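Local coordinates for diaminopimelate decarboxylase (PDB 1TWI), which catalyses the pyridoxal-phosphate-dependent decarboxylation of meso-diaminopimelate to L-lysine, the last step of lysine biosynthesis by the diaminopimelate pathway, at residues 45-50 with 293-298; 122-127 with 143-148; 137-142 with 153-158; 269-274 with 287-292. One frame throughout, in Å; residues are numbered along the deposited sequence.

Interaction 1. Residues 45-50 with 293-298; sequences NRYIEA and RSLVAT. With PLP (pyridoxal-5'-phosphate), chain E.
Y47 and S294 meet through their hydroxyls. Y47 OH and S294 OG lie 2.6 Å apart, within hydrogen-bonding distance. S294 OG sits at the edge of the Y47 ring, in its plane. The S294 chi1 of 59° places OG between the backbone N and the carbonyl carbon, on the side where the tyrosine arrives.

The apolar part is small. L295 CD2 is 3.7 Å from Y47 CD2, and the methyl approaches the ring obliquely. Y47 thus touches two successive residues of the short helix 293-296.

At the cofactor, R293 N donates to PLP O2P at 2.7 Å, with an N-H...O angle of 171°. The phosphate is thereby held at the N-terminal end of helix 293-296, where the helix dipole would probably help to stabilise its charge. The R293 side chain turns elsewhere: chi3 of -56° bends the chain, and the guanidinium bonds to S213 and Y255. R293 lines the pocket of the bound L-lysine and probably binds substrate.

In the PLP-binding TIM-barrel domain, helix 37-58 therefore packs on the helix that carries the phosphate-binding amide. Y47 also touches L267 of helix 264-276. L295 rests on V64 and Y66 of the barrel strand 62-67.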
loop_
_atom_site.group_PDB
_atom_site.type_symbol
_atom_site.label_atom_id
_atom_site.label_comp_id
_atom_site.label_asym_id
_atom_site.label_seq_id
_atom_site.Cartn_x
_atom_site.Cartn_y
_atom_site.Cartn_z
ATOM N N ASN A 45 -4.111 -23.476 18.001
ATOM C CA ASN A 45 -4.665 -24.633 18.713
ATOM C C ASN A 45 -6.164 -24.830 18.388
ATOM O O ASN A 45 -6.632 -25.958 18.447
ATOM C CB ASN A 45 -4.523 -24.476 20.210
ATOM C CG ASN A 45 -3.061 -24.604 20.686
ATOM O OD1 ASN A 45 -2.187 -25.149 19.967
ATOM N ND2 ASN A 45 -2.801 -24.122 21.907
ATOM N N ARG A 46 -6.904 -23.754 18.091
ATOM C CA ARG A 46 -8.301 -23.922 17.724
ATOM C C ARG A 46 -8.424 -24.747 16.420
ATOM O O ARG A 46 -9.373 -25.576 16.233
ATOM C CB ARG A 46 -8.984 -22.556 17.565
ATOM C CG ARG A 46 -9.475 -22.005 18.924
ATOM C CD ARG A 46 -9.970 -20.550 18.822
ATOM N NE ARG A 46 -10.363 -20.057 20.141
ATOM C CZ ARG A 46 -10.368 -18.770 20.500
ATOM N NH1 ARG A 46 -10.009 -17.835 19.638
ATOM N NH2 ARG A 46 -10.676 -18.417 21.760
ATOM N N TYR A 47 -7.515 -24.482 15.481
ATOM C CA TYR A 47 -7.518 -25.286 14.271
ATOM C C TYR A 47 -7.159 -26.729 14.546
ATOM O O TYR A 47 -7.832 -27.680 14.055
ATOM C CB TYR A 47 -6.518 -24.727 13.256
ATOM C CG TYR A 47 -7.175 -23.713 12.330
ATOM C CD1 TYR A 47 -7.966 -24.139 11.246
ATOM C CD2 TYR A 47 -6.986 -22.354 12.519
ATOM C CE1 TYR A 47 -8.554 -23.190 10.366
ATOM C CE2 TYR A 47 -7.566 -21.405 11.662
ATOM C CZ TYR A 47 -8.341 -21.844 10.603
ATOM O OH TYR A 47 -8.912 -20.920 9.798
ATOM N N ILE A 48 -6.154 -26.927 15.380
ATOM C CA ILE A 48 -5.722 -28.308 15.632
ATOM C C ILE A 48 -6.819 -29.084 16.326
ATOM O O ILE A 48 -7.089 -30.211 15.987
ATOM C CB ILE A 48 -4.458 -28.324 16.505
ATOM C CG1 ILE A 48 -3.327 -27.580 15.737
ATOM C CG2 ILE A 48 -4.075 -29.806 16.882
ATOM C CD1 ILE A 48 -2.968 -28.227 14.354
ATOM N N GLU A 49 -7.432 -28.469 17.326
ATOM C CA GLU A 49 -8.470 -29.146 18.074
ATOM C C GLU A 49 -9.702 -29.425 17.191
ATOM O O GLU A 49 -10.301 -30.514 17.226
ATOM C CB GLU A 49 -8.861 -28.306 19.280
ATOM C CG GLU A 49 -9.923 -28.961 20.093
ATOM C CD GLU A 49 -9.402 -30.096 20.978
ATOM O OE1 GLU A 49 -10.266 -30.746 21.596
ATOM O OE2 GLU A 49 -8.150 -30.325 21.057
ATOM N N ALA A 50 -10.044 -28.446 16.366
ATOM C CA ALA A 50 -11.186 -28.602 15.510
ATOM C C ALA A 50 -10.964 -29.645 14.413
ATOM O O ALA A 50 -11.893 -30.386 14.070
ATOM C CB ALA A 50 -11.557 -27.272 14.895
ATOM N N ARG A 293 -5.260 -14.819 7.931
ATOM C CA ARG A 293 -5.941 -13.904 8.841
ATOM C C ARG A 293 -6.415 -14.624 10.089
ATOM O O ARG A 293 -6.182 -14.154 11.190
ATOM C CB ARG A 293 -7.145 -13.285 8.127
ATOM C CG ARG A 293 -7.693 -11.992 8.743
ATOM C CD ARG A 293 -9.097 -11.683 8.101
ATOM N NE ARG A 293 -9.011 -11.615 6.631
ATOM C CZ ARG A 293 -8.669 -10.519 5.950
ATOM N NH1 ARG A 293 -8.392 -9.355 6.569
ATOM N NH2 ARG A 293 -8.546 -10.611 4.641
ATOM N N SER A 294 -7.045 -15.793 9.948
ATOM C CA SER A 294 -7.547 -16.457 11.151
ATOM C C SER A 294 -6.501 -17.041 12.120
ATOM O O SER A 294 -6.863 -17.562 13.205
ATOM C CB SER A 294 -8.633 -17.514 10.791
ATOM O OG SER A 294 -8.121 -18.496 9.917
ATOM N N LEU A 295 -5.213 -17.013 11.744
ATOM C CA LEU A 295 -4.204 -17.397 12.725
ATOM C C LEU A 295 -3.586 -16.185 13.406
ATOM O O LEU A 295 -3.234 -16.267 14.581
ATOM C CB LEU A 295 -3.020 -18.172 12.134
ATOM C CG LEU A 295 -3.401 -19.613 11.778
ATOM C CD1 LEU A 295 -2.207 -20.278 11.199
ATOM C CD2 LEU A 295 -3.908 -20.354 13.044
ATOM N N VAL A 296 -3.410 -15.078 12.688
ATOM C CA VAL A 296 -2.714 -13.969 13.310
ATOM C C VAL A 296 -3.417 -12.640 13.517
ATOM O O VAL A 296 -2.954 -11.841 14.315
ATOM C CB VAL A 296 -1.350 -13.699 12.556
ATOM C CG1 VAL A 296 -0.478 -14.990 12.588
ATOM C CG2 VAL A 296 -1.608 -13.286 11.045
ATOM N N ALA A 297 -4.525 -12.394 12.821
ATOM C CA ALA A 297 -5.146 -11.093 12.920
ATOM C C ALA A 297 -5.481 -10.632 14.320
ATOM O O ALA A 297 -5.120 -9.513 14.694
ATOM C CB ALA A 297 -6.469 -11.044 12.038
ATOM N N THR A 298 -6.191 -11.475 15.074
ATOM C CA THR A 298 -6.627 -11.079 16.427
ATOM C C THR A 298 -5.474 -10.992 17.440
ATOM O O THR A 298 -5.685 -10.571 18.564
ATOM C CB THR A 298 -7.682 -12.090 16.998
ATOM O OG1 THR A 298 -7.126 -13.387 17.023
ATOM C CG2 THR A 298 -8.940 -12.103 16.126
HETATM N N1 PLP E . -4.333 -19.328 0.308
HETATM C C2 PLP E . -4.247 -18.520 -0.812
HETATM C C2A PLP E . -3.990 -19.234 -2.160
HETATM C C3 PLP E . -4.369 -17.145 -0.627
HETATM O O3 PLP E . -4.278 -16.382 -1.747
HETATM C C4 PLP E . -4.610 -16.558 0.588
HETATM C C4A PLP E . -4.734 -14.999 0.678
HETATM O O4A PLP E . -4.361 -14.385 -0.271
HETATM C C5 PLP E . -4.703 -17.376 1.737
HETATM C C6 PLP E . -4.573 -18.742 1.548
HETATM C C5A PLP E . -4.969 -16.913 3.162
HETATM O O4P PLP E . -6.222 -16.189 3.276
HETATM P P PLP E . -6.782 -15.720 4.683
HETATM O O1P PLP E . -8.031 -15.019 4.337
HETATM O O2P PLP E . -5.742 -14.787 5.236
HETATM O O3P PLP E . -7.004 -16.906 5.509
#

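Interaction 2. Residues 122-127 with 143-148; sequences MGIEAN and NETAKE
T145 and A146 of helix 136-149 receive the side chain of I124 from helix 117-125. Within 143-148, T145 comes first. Its methyl CG2 lies 4.2 Å from I124 CD1, a loose contact at the margin of the patch. The hydroxyl branch has other work: T145 OG1 is hydrogen-bonded to L141 O of its own helix and also to K117 NZ of helix 117-125. The methyl is thus the part of T145 that meets I124.

A146 follows and makes the closer contact. I124 CD1 stands 3.7 Å from A146 CA and 4.0 Å from A146 CB. The isoleucine tip therefore reaches the main chain of helix 136-149, consistent with the short A146 side chain. I124 has CG1 anti to its carbonyl carbon (chi1 -67°), and the extended chi2 of 174° carries CD1 to the front. The helices come near at this point, with the CA atoms of I124 and A146 7.1 Å apart.

Further on, E148 OE1 forms a salt bridge with the same K117 NZ.

The I124 contact itself is one isoleucine methyl against alkyl carbons, buried and undirected. The polar links between these two neighbouring outer helices of the barrel come from K117.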
loop_
_atom_site.group_PDB
_atom_site.type_symbol
_atom_site.label_atom_id
_atom_site.label_comp_id
_atom_site.label_asym_id
_atom_site.label_seq_id
_atom_site.Cartn_x
_atom_site.Cartn_y
_atom_site.Cartn_z
ATOM N N MET A 122 14.275 -22.811 -6.758
ATOM C CA MET A 122 14.354 -22.763 -5.310
ATOM C C MET A 122 13.459 -23.775 -4.635
ATOM O O MET A 122 13.892 -24.434 -3.678
ATOM C CB MET A 122 14.015 -21.348 -4.802
ATOM C CG MET A 122 14.140 -21.158 -3.290
ATOM S SD MET A 122 13.799 -19.374 -2.744
ATOM C CE MET A 122 14.272 -18.653 -4.154
ATOM N N GLY A 123 12.209 -23.885 -5.104
ATOM C CA GLY A 123 11.304 -24.860 -4.496
ATOM C C GLY A 123 11.776 -26.298 -4.735
ATOM O O GLY A 123 11.595 -27.176 -3.870
ATOM N N ILE A 124 12.351 -26.561 -5.908
ATOM C CA ILE A 124 12.796 -27.919 -6.194
ATOM C C ILE A 124 13.989 -28.252 -5.314
ATOM O O ILE A 124 14.031 -29.325 -4.699
ATOM C CB ILE A 124 13.120 -28.105 -7.692
ATOM C CG1 ILE A 124 11.810 -27.977 -8.512
ATOM C CG2 ILE A 124 13.839 -29.429 -7.880
ATOM C CD1 ILE A 124 11.981 -27.987 -10.074
ATOM N N GLU A 125 14.928 -27.328 -5.200
ATOM C CA GLU A 125 16.110 -27.545 -4.343
ATOM C C GLU A 125 15.699 -27.719 -2.852
ATOM O O GLU A 125 16.316 -28.490 -2.100
ATOM C CB GLU A 125 17.060 -26.345 -4.453
ATOM C CG GLU A 125 17.867 -26.227 -5.767
ATOM C CD GLU A 125 18.863 -27.376 -5.990
ATOM O OE1 GLU A 125 19.404 -27.910 -5.015
ATOM O OE2 GLU A 125 19.114 -27.731 -7.149
ATOM N N ALA A 126 14.662 -27.008 -2.425
ATOM C CA ALA A 126 14.191 -27.130 -1.042
ATOM C C ALA A 126 13.253 -28.321 -0.866
ATOM O O ALA A 126 12.820 -28.579 0.254
ATOM C CB ALA A 126 13.464 -25.879 -0.608
ATOM N N ASN A 127 12.909 -28.997 -1.955
ATOM C CA ASN A 127 12.032 -30.194 -1.951
ATOM C C ASN A 127 10.707 -29.950 -1.195
ATOM O O ASN A 127 10.302 -30.729 -0.289
ATOM C CB ASN A 127 12.818 -31.393 -1.350
ATOM C CG ASN A 127 12.082 -32.748 -1.487
ATOM O OD1 ASN A 127 11.425 -33.071 -2.511
ATOM N ND2 ASN A 127 12.217 -33.557 -0.453
ATOM N N ASN A 143 8.060 -28.640 -15.209
ATOM C CA ASN A 143 8.563 -29.925 -15.721
ATOM C C ASN A 143 9.929 -29.666 -16.447
ATOM O O ASN A 143 10.867 -30.436 -16.297
ATOM C CB ASN A 143 7.525 -30.521 -16.696
ATOM C CG ASN A 143 7.958 -31.830 -17.285
ATOM O OD1 ASN A 143 8.148 -31.910 -18.498
ATOM N ND2 ASN A 143 8.115 -32.864 -16.457
ATOM N N GLU A 144 10.018 -28.581 -17.222
ATOM C CA GLU A 144 11.274 -28.267 -17.927
ATOM C C GLU A 144 12.396 -27.955 -16.909
ATOM O O GLU A 144 13.541 -28.368 -17.078
ATOM C CB GLU A 144 11.079 -27.064 -18.862
ATOM C CG GLU A 144 10.367 -27.371 -20.198
ATOM C CD GLU A 144 9.873 -26.077 -20.888
ATOM O OE1 GLU A 144 9.232 -26.156 -21.978
ATOM O OE2 GLU A 144 10.126 -24.968 -20.324
ATOM N N THR A 145 12.072 -27.229 -15.837
ATOM C CA THR A 145 13.084 -26.885 -14.832
ATOM C C THR A 145 13.536 -28.109 -14.036
ATOM O O THR A 145 14.750 -28.310 -13.759
ATOM C CB THR A 145 12.521 -25.785 -13.906
ATOM O OG1 THR A 145 12.154 -24.679 -14.735
ATOM C CG2 THR A 145 13.557 -25.361 -12.882
ATOM N N ALA A 146 12.567 -28.940 -13.663
ATOM C CA ALA A 146 12.868 -30.178 -12.948
ATOM C C ALA A 146 13.794 -31.018 -13.866
ATOM O O ALA A 146 14.755 -31.644 -13.399
ATOM C CB ALA A 146 11.521 -30.963 -12.666
ATOM N N LYS A 147 13.470 -31.073 -15.156
ATOM C CA LYS A 147 14.316 -31.831 -16.110
ATOM C C LYS A 147 15.762 -31.240 -16.095
ATOM O O LYS A 147 16.742 -31.993 -16.021
ATOM C CB LYS A 147 13.768 -31.718 -17.522
ATOM C CG LYS A 147 14.615 -32.444 -18.588
ATOM C CD LYS A 147 14.087 -32.080 -19.976
ATOM C CE LYS A 147 14.655 -32.960 -21.141
ATOM N NZ LYS A 147 14.028 -32.512 -22.459
ATOM N N GLU A 148 15.890 -29.909 -16.107
ATOM C CA GLU A 148 17.231 -29.316 -16.088
ATOM C C GLU A 148 18.037 -29.678 -14.825
ATOM O O GLU A 148 19.252 -29.939 -14.884
ATOM C CB GLU A 148 17.133 -27.794 -16.250
ATOM C CG GLU A 148 16.670 -27.391 -17.638
ATOM C CD GLU A 148 16.572 -25.887 -17.798
ATOM O OE1 GLU A 148 15.958 -25.250 -16.889
ATOM O OE2 GLU A 148 17.102 -25.338 -18.806
#

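Interaction 3. Residues 137-142 with 153-158; sequences SELILI and ANVAFR
I142 on helix 136-149 packs against A153 and V155 of strand 153-160. Both elements belong to the beta-alpha-beta unit formed by strand 130-133, helix 136-149 and strand 153-160 of the TIM barrel. The short segments run almost antiparallel, at 169°, with axes 10.4 Å apart, as expected when a helix returns the chain to the start of the next parallel strand.

The side chain of I142 can be followed outward. CB points to the strand and divides into two branches. CG2 lies anti to the backbone N and takes most of the contact, touching A153 CB at 3.5 Å and V155 CG1 at 3.9 Å. CG1 continues the other branch, and its chi2 of 166° extends it to CD1. CD1 ends 4.0 Å from V155 CG1, so that one valine methyl meets both ends of the isoleucine. The I142 and V155 side chains lie alongside each other, pointing opposite ways. Beyond the strand residues, I142 also touches F131 and V133 of strand 130-133.

One turn earlier, L139 CD1 is 4.4 Å from V155 CG2, a marginal contact, and 4.1 Å from F157 CZ, meeting the ring obliquely. Further along the strand, R158 touches PLP and C358 of the second subunit. The tightest pair is I142 CG2 with A153 CB, slightly closer than ordinary van der Waals contact.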
loop_
_atom_site.group_PDB
_atom_site.type_symbol
_atom_site.label_atom_id
_atom_site.label_comp_id
_atom_site.label_asym_id
_atom_site.label_seq_id
_atom_site.Cartn_x
_atom_site.Cartn_y
_atom_site.Cartn_z
ATOM N N SER A 137 0.947 -23.193 -18.408
ATOM C CA SER A 137 2.244 -22.566 -18.684
ATOM C C SER A 137 3.184 -22.867 -17.512
ATOM O O SER A 137 4.358 -23.254 -17.703
ATOM C CB SER A 137 2.059 -21.054 -18.794
ATOM O OG SER A 137 3.300 -20.416 -19.101
ATOM N N GLU A 138 2.680 -22.668 -16.286
ATOM C CA GLU A 138 3.508 -22.963 -15.099
ATOM C C GLU A 138 3.880 -24.464 -15.056
ATOM O O GLU A 138 5.031 -24.836 -14.792
ATOM C CB GLU A 138 2.773 -22.568 -13.790
ATOM C CG GLU A 138 3.563 -22.991 -12.507
ATOM C CD GLU A 138 2.752 -22.793 -11.241
ATOM O OE1 GLU A 138 1.797 -21.971 -11.282
ATOM O OE2 GLU A 138 3.090 -23.446 -10.220
ATOM N N LEU A 139 2.907 -25.345 -15.304
ATOM C CA LEU A 139 3.203 -26.791 -15.287
ATOM C C LEU A 139 4.376 -27.089 -16.257
ATOM O O LEU A 139 5.327 -27.799 -15.885
ATOM C CB LEU A 139 1.969 -27.647 -15.721
ATOM C CG LEU A 139 2.260 -29.169 -15.854
ATOM C CD1 LEU A 139 2.546 -29.788 -14.482
ATOM C CD2 LEU A 139 1.068 -29.901 -16.515
ATOM N N ILE A 140 4.298 -26.549 -17.472
ATOM C CA ILE A 140 5.359 -26.768 -18.485
ATOM C C ILE A 140 6.715 -26.250 -17.960
ATOM O O ILE A 140 7.738 -26.962 -18.008
ATOM C CB ILE A 140 4.943 -26.108 -19.870
ATOM C CG1 ILE A 140 3.698 -26.853 -20.421
ATOM C CG2 ILE A 140 6.130 -26.161 -20.938
ATOM C CD1 ILE A 140 3.118 -26.202 -21.662
ATOM N N LEU A 141 6.722 -25.062 -17.374
ATOM C CA LEU A 141 7.965 -24.520 -16.860
ATOM C C LEU A 141 8.514 -25.359 -15.720
ATOM O O LEU A 141 9.738 -25.606 -15.611
ATOM C CB LEU A 141 7.759 -23.048 -16.425
ATOM C CG LEU A 141 8.951 -22.433 -15.658
ATOM C CD1 LEU A 141 10.183 -22.337 -16.577
ATOM C CD2 LEU A 141 8.553 -21.011 -15.193
ATOM N N ILE A 142 7.635 -25.854 -14.847
ATOM C CA ILE A 142 8.129 -26.673 -13.737
ATOM C C ILE A 142 8.739 -27.995 -14.258
ATOM O O ILE A 142 9.803 -28.437 -13.783
ATOM C CB ILE A 142 6.975 -27.039 -12.739
ATOM C CG1 ILE A 142 6.564 -25.775 -11.932
ATOM C CG2 ILE A 142 7.396 -28.161 -11.826
ATOM C CD1 ILE A 142 5.179 -25.957 -11.170
ATOM N N ALA A 153 9.673 -32.719 -9.651
ATOM C CA ALA A 153 8.919 -31.771 -8.795
ATOM C C ALA A 153 7.543 -32.333 -8.410
ATOM O O ALA A 153 6.883 -32.977 -9.217
ATOM C CB ALA A 153 8.699 -30.435 -9.541
ATOM N N ASN A 154 7.109 -32.073 -7.186
ATOM C CA ASN A 154 5.794 -32.503 -6.739
ATOM C C ASN A 154 4.824 -31.422 -7.187
ATOM O O ASN A 154 5.089 -30.251 -6.929
ATOM C CB ASN A 154 5.807 -32.602 -5.206
ATOM C CG ASN A 154 6.725 -33.721 -4.739
ATOM O OD1 ASN A 154 6.657 -34.813 -5.287
ATOM N ND2 ASN A 154 7.600 -33.447 -3.759
ATOM N N VAL A 155 3.737 -31.787 -7.878
ATOM C CA VAL A 155 2.776 -30.778 -8.308
ATOM C C VAL A 155 1.349 -31.088 -7.871
ATOM O O VAL A 155 0.904 -32.230 -7.984
ATOM C CB VAL A 155 2.755 -30.518 -9.871
ATOM C CG1 VAL A 155 4.110 -29.742 -10.324
ATOM C CG2 VAL A 155 2.622 -31.842 -10.645
ATOM N N ALA A 156 0.694 -30.053 -7.317
ATOM C CA ALA A 156 -0.713 -30.088 -6.945
ATOM C C ALA A 156 -1.313 -29.097 -7.979
ATOM O O ALA A 156 -0.575 -28.403 -8.692
ATOM C CB ALA A 156 -0.900 -29.570 -5.486
ATOM N N PHE A 157 -2.632 -29.038 -8.112
ATOM C CA PHE A 157 -3.213 -28.160 -9.096
ATOM C C PHE A 157 -4.249 -27.288 -8.465
ATOM O O PHE A 157 -5.162 -27.793 -7.793
ATOM C CB PHE A 157 -3.853 -29.029 -10.231
ATOM C CG PHE A 157 -2.840 -29.817 -10.988
ATOM C CD1 PHE A 157 -2.263 -30.954 -10.433
ATOM C CD2 PHE A 157 -2.342 -29.316 -12.181
ATOM C CE1 PHE A 157 -1.168 -31.583 -11.062
ATOM C CE2 PHE A 157 -1.242 -29.938 -12.821
ATOM C CZ PHE A 157 -0.665 -31.048 -12.271
ATOM N N ARG A 158 -4.124 -25.976 -8.654
ATOM C CA ARG A 158 -5.122 -25.057 -8.078
ATOM C C ARG A 158 -6.265 -25.029 -9.094
ATOM O O ARG A 158 -6.091 -24.599 -10.223
ATOM C CB ARG A 158 -4.558 -23.633 -7.919
ATOM C CG ARG A 158 -5.611 -22.647 -7.442
ATOM C CD ARG A 158 -5.024 -21.248 -7.126
ATOM N NE ARG A 158 -6.044 -20.400 -6.486
ATOM C CZ ARG A 158 -5.800 -19.222 -5.932
ATOM N NH1 ARG A 158 -4.565 -18.729 -5.943
ATOM N NH2 ARG A 158 -6.794 -18.539 -5.366
#

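Interaction 4. Residues 269-274 with 287-292; sequences DAIINT and LILEPG. With PLP (pyridoxal-5'-phosphate), chain E.
The beta-alpha-beta unit of strand 244-246, helix 264-276 and strand 286-289 brings I271 onto L287 and L289, just before the cofactor-binding loop. I271 uses both branches. Its CG2 lies 4.1 Å from L287 CD2, while its CD1 meets L289 CD2 tip to tip at 4.1 Å. An extended chi2 of 176° carries CD1 that far.

Past L289 the chain turns to PLP. E290 OE1 lies 2.7 Å from PLP N1, close enough that the carboxylate probably helps keep the ring nitrogen protonated. E290 OE1 is also bonded to H208, and OE2 to N111 and N246, which should fix the carboxylate. G292 N donates to PLP O3P at 2.9 Å from the N-cap position of the next helix. Holding the phosphate by backbone amides after a barrel strand, at the start of a short helix, is characteristic of TIM-barrel phosphate sites, here the PLP site of this decarboxylase family.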
loop_
_atom_site.group_PDB
_atom_site.type_symbol
_atom_site.label_atom_id
_atom_site.label_comp_id
_atom_site.label_asym_id
_atom_site.label_seq_id
_atom_site.Cartn_x
_atom_site.Cartn_y
_atom_site.Cartn_z
ATOM N N ASP A 269 -16.569 -28.971 11.084
ATOM C CA ASP A 269 -17.769 -29.791 11.001
ATOM C C ASP A 269 -18.203 -29.795 9.538
ATOM O O ASP A 269 -18.533 -30.855 8.956
ATOM C CB ASP A 269 -18.909 -29.221 11.846
ATOM C CG ASP A 269 -18.669 -29.390 13.328
ATOM O OD1 ASP A 269 -17.897 -30.316 13.668
ATOM O OD2 ASP A 269 -19.253 -28.605 14.145
ATOM N N ALA A 270 -18.201 -28.614 8.949
ATOM C CA ALA A 270 -18.608 -28.461 7.562
ATOM C C ALA A 270 -17.718 -29.186 6.532
ATOM O O ALA A 270 -18.199 -29.947 5.640
ATOM C CB ALA A 270 -18.708 -26.952 7.234
ATOM N N ILE A 271 -16.413 -28.957 6.624
ATOM C CA ILE A 271 -15.499 -29.611 5.687
ATOM C C ILE A 271 -15.447 -31.130 5.845
ATOM O O ILE A 271 -15.581 -31.883 4.871
ATOM C CB ILE A 271 -14.036 -29.029 5.818
ATOM C CG1 ILE A 271 -14.021 -27.585 5.288
ATOM C CG2 ILE A 271 -13.044 -29.918 5.030
ATOM C CD1 ILE A 271 -12.689 -26.868 5.435
ATOM N N ILE A 272 -15.261 -31.580 7.082
ATOM C CA ILE A 272 -15.083 -32.994 7.324
ATOM C C ILE A 272 -16.323 -33.824 6.987
ATOM O O ILE A 272 -16.212 -34.855 6.295
ATOM C CB ILE A 272 -14.593 -33.224 8.798
ATOM C CG1 ILE A 272 -13.198 -32.632 8.974
ATOM C CG2 ILE A 272 -14.583 -34.731 9.156
ATOM C CD1 ILE A 272 -12.744 -32.643 10.470
ATOM N N ASN A 273 -17.489 -33.375 7.421
ATOM C CA ASN A 273 -18.712 -34.118 7.095
ATOM C C ASN A 273 -18.949 -34.078 5.573
ATOM O O ASN A 273 -19.504 -35.005 5.003
ATOM C CB ASN A 273 -19.923 -33.570 7.895
ATOM C CG ASN A 273 -19.787 -33.880 9.429
ATOM O OD1 ASN A 273 -19.477 -35.032 9.815
ATOM N ND2 ASN A 273 -19.993 -32.864 10.286
ATOM N N THR A 274 -18.497 -33.031 4.886
ATOM C CA THR A 274 -18.718 -33.018 3.456
ATOM C C THR A 274 -17.763 -34.001 2.797
ATOM O O THR A 274 -18.203 -34.840 1.989
ATOM C CB THR A 274 -18.533 -31.636 2.819
ATOM O OG1 THR A 274 -19.581 -30.780 3.262
ATOM C CG2 THR A 274 -18.641 -31.736 1.274
ATOM N N LEU A 287 -5.476 -33.711 4.366
ATOM C CA LEU A 287 -6.221 -32.484 4.239
ATOM C C LEU A 287 -5.325 -31.300 4.607
ATOM O O LEU A 287 -4.637 -31.349 5.633
ATOM C CB LEU A 287 -7.457 -32.512 5.210
ATOM C CG LEU A 287 -8.249 -31.196 5.384
ATOM C CD1 LEU A 287 -8.792 -30.724 4.040
ATOM C CD2 LEU A 287 -9.447 -31.361 6.394
ATOM N N ILE A 288 -5.291 -30.257 3.774
ATOM C CA ILE A 288 -4.461 -29.086 4.089
ATOM C C ILE A 288 -5.336 -27.845 4.043
ATOM O O ILE A 288 -6.204 -27.739 3.142
ATOM C CB ILE A 288 -3.358 -28.874 3.001
ATOM C CG1 ILE A 288 -2.477 -30.129 2.919
ATOM C CG2 ILE A 288 -2.513 -27.642 3.319
ATOM C CD1 ILE A 288 -1.518 -30.183 1.652
ATOM N N LEU A 289 -5.144 -26.922 4.994
ATOM C CA LEU A 289 -5.860 -25.642 4.965
ATOM C C LEU A 289 -4.765 -24.578 4.973
ATOM O O LEU A 289 -3.653 -24.840 5.436
ATOM C CB LEU A 289 -6.771 -25.435 6.207
ATOM C CG LEU A 289 -7.873 -26.492 6.405
ATOM C CD1 LEU A 289 -8.854 -26.047 7.553
ATOM C CD2 LEU A 289 -8.634 -26.645 5.105
ATOM N N GLU A 290 -5.095 -23.380 4.494
ATOM C CA GLU A 290 -4.108 -22.291 4.399
ATOM C C GLU A 290 -4.576 -21.058 5.100
ATOM O O GLU A 290 -4.590 -19.992 4.523
ATOM C CB GLU A 290 -3.826 -21.949 2.923
ATOM C CG GLU A 290 -3.250 -23.146 2.069
ATOM C CD GLU A 290 -3.154 -22.806 0.548
ATOM O OE1 GLU A 290 -3.912 -21.938 0.041
ATOM O OE2 GLU A 290 -2.342 -23.445 -0.135
ATOM N N PRO A 291 -4.964 -21.170 6.389
ATOM C CA PRO A 291 -5.422 -19.955 7.043
ATOM C C PRO A 291 -4.298 -18.913 7.168
ATOM O O PRO A 291 -3.122 -19.283 7.396
ATOM C CB PRO A 291 -5.904 -20.446 8.419
ATOM C CG PRO A 291 -4.945 -21.596 8.733
ATOM C CD PRO A 291 -4.788 -22.292 7.347
ATOM N N GLY A 292 -4.670 -17.636 7.013
ATOM C CA GLY A 292 -3.732 -16.530 7.177
ATOM C C GLY A 292 -4.298 -15.652 8.310
ATOM O O GLY A 292 -3.900 -15.735 9.476
HETATM N N1 PLP E . -4.333 -19.328 0.308
HETATM C C2 PLP E . -4.247 -18.520 -0.812
HETATM C C2A PLP E . -3.990 -19.234 -2.160
HETATM C C3 PLP E . -4.369 -17.145 -0.627
HETATM O O3 PLP E . -4.278 -16.382 -1.747
HETATM C C4 PLP E . -4.610 -16.558 0.588
HETATM C C4A PLP E . -4.734 -14.999 0.678
HETATM O O4A PLP E . -4.361 -14.385 -0.271
HETATM C C5 PLP E . -4.703 -17.376 1.737
HETATM C C6 PLP E . -4.573 -18.742 1.548
HETATM C C5A PLP E . -4.969 -16.913 3.162
HETATM O O4P PLP E . -6.222 -16.189 3.276
HETATM P P PLP E . -6.782 -15.720 4.683
HETATM O O1P PLP E . -8.031 -15.019 4.337
HETATM O O2P PLP E . -5.742 -14.787 5.236
HETATM O O3P PLP E . -7.004 -16.906 5.509
#

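In the fold
All four contacts belong to the PLP-binding barrel. Interactions 1 and 4 hold amides that grip the phosphate: their centres are 12 Å apart, and strand 286-289 leads directly into helix 293-296. They also touch each other, with Y47 OH 3.3 Å from P291 CB. Interactions 2 and 3 make a second cluster, with centres 10 Å apart. They share helix 136-149, and I124 CG1 is 4.1 Å from A153 CB. The centres of interactions 1 and 2 lie 32 Å apart, but the nearest atoms of interactions 3 and 4 are only about 7 Å apart. These two reach the same parallel sheet, and interaction 3 also reaches PLP through R158.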